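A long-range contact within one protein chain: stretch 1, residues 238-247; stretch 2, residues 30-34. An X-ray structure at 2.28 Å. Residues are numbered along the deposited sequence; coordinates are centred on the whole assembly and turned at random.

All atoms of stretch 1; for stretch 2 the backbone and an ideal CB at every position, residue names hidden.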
# COMPACT_ATOMS: atom_id res chain seq x y z
N SER A 238 2.43 9.01 17.04
CA SER A 238 1.27 9.49 16.32
C SER A 238 1.25 8.95 14.89
O SER A 238 0.18 8.68 14.34
CB SER A 238 1.24 11.04 16.32
OG SER A 238 2.28 11.63 15.53
N ALA A 239 2.42 8.76 14.30
CA ALA A 239 2.48 8.23 12.94
C ALA A 239 1.82 6.86 12.94
O ALA A 239 1.08 6.52 12.02
CB ALA A 239 3.93 8.13 12.47
N ILE A 240 2.09 6.08 13.98
CA ILE A 240 1.49 4.75 14.09
C ILE A 240 -0.02 4.85 14.30
O ILE A 240 -0.79 4.15 13.64
CB ILE A 240 2.10 3.96 15.27
CG1 ILE A 240 3.58 3.67 14.98
CG2 ILE A 240 1.34 2.65 15.47
CD1 ILE A 240 4.29 2.94 16.12
N ASP A 241 -0.46 5.73 15.20
CA ASP A 241 -1.89 5.88 15.47
C ASP A 241 -2.63 6.46 14.27
O ASP A 241 -3.77 6.10 14.01
CB ASP A 241 -2.14 6.79 16.68
CG ASP A 241 -1.30 6.41 17.89
OD1 ASP A 241 -1.13 5.20 18.13
OD2 ASP A 241 -0.82 7.32 18.60
N THR A 242 -1.97 7.37 13.54
CA THR A 242 -2.59 7.99 12.38
C THR A 242 -2.76 7.00 11.24
O THR A 242 -3.81 6.98 10.59
CB THR A 242 -1.78 9.21 11.89
OG1 THR A 242 -1.74 10.20 12.93
CG2 THR A 242 -2.44 9.85 10.67
N LYS A 243 -1.75 6.17 11.01
CA LYS A 243 -1.84 5.17 9.95
C LYS A 243 -3.06 4.31 10.19
O LYS A 243 -3.95 4.19 9.34
CB LYS A 243 -0.60 4.27 9.92
CG LYS A 243 -0.64 3.25 8.80
CD LYS A 243 0.52 2.27 8.87
CE LYS A 243 0.42 1.38 10.09
NZ LYS A 243 1.44 0.30 10.05
N LEU A 244 -3.10 3.72 11.38
CA LEU A 244 -4.19 2.85 11.77
C LEU A 244 -5.57 3.54 11.77
O LEU A 244 -6.59 2.88 11.56
CB LEU A 244 -3.89 2.24 13.14
CG LEU A 244 -4.95 1.33 13.75
CD1 LEU A 244 -5.32 0.20 12.78
CD2 LEU A 244 -4.42 0.78 15.08
N ALA A 245 -5.59 4.85 11.99
CA ALA A 245 -6.86 5.58 11.99
C ALA A 245 -7.36 5.80 10.56
O ALA A 245 -8.52 5.53 10.25
CB ALA A 245 -6.69 6.92 12.68
N LEU A 246 -6.48 6.30 9.69
CA LEU A 246 -6.85 6.56 8.30
C LEU A 246 -7.10 5.33 7.43
O LEU A 246 -7.82 5.41 6.43
CB LEU A 246 -5.79 7.43 7.63
CG LEU A 246 -5.73 8.89 8.05
CD1 LEU A 246 -4.72 9.60 7.17
CD2 LEU A 246 -7.11 9.54 7.91
N LEU A 247 -6.49 4.20 7.78
CA LEU A 247 -6.70 2.98 7.01
C LEU A 247 -8.13 2.48 7.19
O LEU A 247 -8.63 1.69 6.38
CB LEU A 247 -5.72 1.89 7.46
CG LEU A 247 -4.27 2.04 7.02
CD1 LEU A 247 -3.47 0.84 7.52
CD2 LEU A 247 -4.19 2.14 5.51
N UNK A 30 12.91 6.63 12.89
CA UNK A 30 11.79 7.50 12.57
C UNK A 30 10.57 6.83 11.96
O UNK A 30 10.66 5.73 11.40
CB UNK A 30 12.27 8.59 11.61
N UNK A 31 9.43 7.49 12.06
CA UNK A 31 8.19 6.98 11.50
C UNK A 31 7.40 8.14 10.90
O UNK A 31 7.15 9.14 11.57
CB UNK A 31 7.37 6.25 12.56
N UNK A 32 7.02 7.99 9.64
CA UNK A 32 6.29 9.03 8.95
C UNK A 32 5.12 8.60 8.08
O UNK A 32 5.19 7.63 7.33
CB UNK A 32 7.28 9.81 8.08
N UNK A 33 4.03 9.36 8.19
CA UNK A 33 2.86 9.12 7.37
C UNK A 33 2.60 10.41 6.62
O UNK A 33 2.23 11.42 7.21
CB UNK A 33 1.65 8.69 8.20
N UNK A 34 2.83 10.38 5.31
CA UNK A 34 2.59 11.56 4.48
C UNK A 34 1.91 11.17 3.17
O UNK A 34 1.81 9.99 2.82
CB UNK A 34 3.90 12.29 4.20

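Stretch 2 runs as a strand past the helix of residues 238-246, the two axes crossing at 36°. The axes approach to 7.4 Å, close for a helix packed on a strand, and the small A239, its methyl directed at the strand, lies at the point of nearest backbone approach.

Position 30 lies beyond the reach of the helix. Its ideal CB has no atom of stretch 1 nearby, and its phi/psi of -110/159 is ordinary extended geometry, open to nearly any residue. Stretch 1 therefore sets no preference here. The deposited residue is G30, which makes no contact with the helix.

At position 31 the CA-to-CB bond turns toward the helix. The ideal CB sits 3.9 Å from A239 CB and 5.2 Å from I240 CG1, so the neighbourhood is aliphatic, and no side-chain donor, acceptor or charge of stretch 1 lies close by. The backbone, at -141/126, suits beta-branched and unbranched side chains alike. Valine, isoleucine, leucine or methionine would all fit, the longer ones being able to extend along I240. The residue is L31, with chi1 m and chi2 t. Its CB packs against A239 CB at 3.9 Å, and its CD1 reaches I240 CG1 at 3.6 Å. I240 leaves the helix sideways, but the end of its side chain comes nearer to the strand, so the two residues meet through their outer atoms. The backbone joins in as well, with A239 CB 3.5 Å from L31 O, a van der Waals contact.

Alternation along the strand turns position 32 away. Although its CA lies 5.6 Å from A239 CA, the nearest CA pair across the two stretches, its ideal CB finds no atom of stretch 1 close by, and the helix leaves the choice of side chain open; the extended backbone would readily accept a beta-branched residue. It is I32, which meets the helix through its backbone: I32 N lies 4.2 Å from A239 CB.

Position 33 faces the helix again. Its ideal CB is 4.4 Å from A239 O, 4.9 Å from T242 CG2 and 5.1 Å from K243 N. K243 N is already committed as donor to A239 O, at 3.0 Å, so it offers no free donor to a side chain; A239 O accepts that bond but could in principle take another. T242 OG1 likewise donates to S238 O, at 2.8 Å, while its methyl CG2 is presented to the strand. With L246 one turn further on, a medium-sized aliphatic chain is favoured: leucine, isoleucine or methionine. The residue is L33, with chi1 t and chi2 p, and it has the largest area covered by the helix in this stretch. Its CD2 lies 3.3 Å from T242 CG2, a tight fit, 3.6 Å from K243 N and 4.3 Å from L246 CD1.

Position 34 points at nothing in stretch 1, and as far as stretch 1 is concerned polar or apolar residues would serve equally. It is N34, whose ND2 is hydrogen-bonded elsewhere in the structure.

Stretch 2 30-34: GLILN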
# COMPACT_ATOMS: atom_id res chain seq x y z
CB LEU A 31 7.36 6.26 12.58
CG LEU A 31 7.91 4.90 12.99
CD1 LEU A 31 7.04 4.29 14.08
CD2 LEU A 31 7.96 3.98 11.78
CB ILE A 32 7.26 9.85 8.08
CG1 ILE A 32 7.96 10.88 8.96
CG2 ILE A 32 6.51 10.51 6.92
CD1 ILE A 32 8.85 11.83 8.22
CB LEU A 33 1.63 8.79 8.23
CG LEU A 33 0.41 8.44 7.37
CD1 LEU A 33 0.68 7.14 6.63
CD2 LEU A 33 -0.82 8.28 8.24
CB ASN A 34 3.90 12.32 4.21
CG ASN A 34 4.95 11.45 3.53
OD1 ASN A 34 4.63 10.50 2.83
ND2 ASN A 34 6.22 11.79 3.74
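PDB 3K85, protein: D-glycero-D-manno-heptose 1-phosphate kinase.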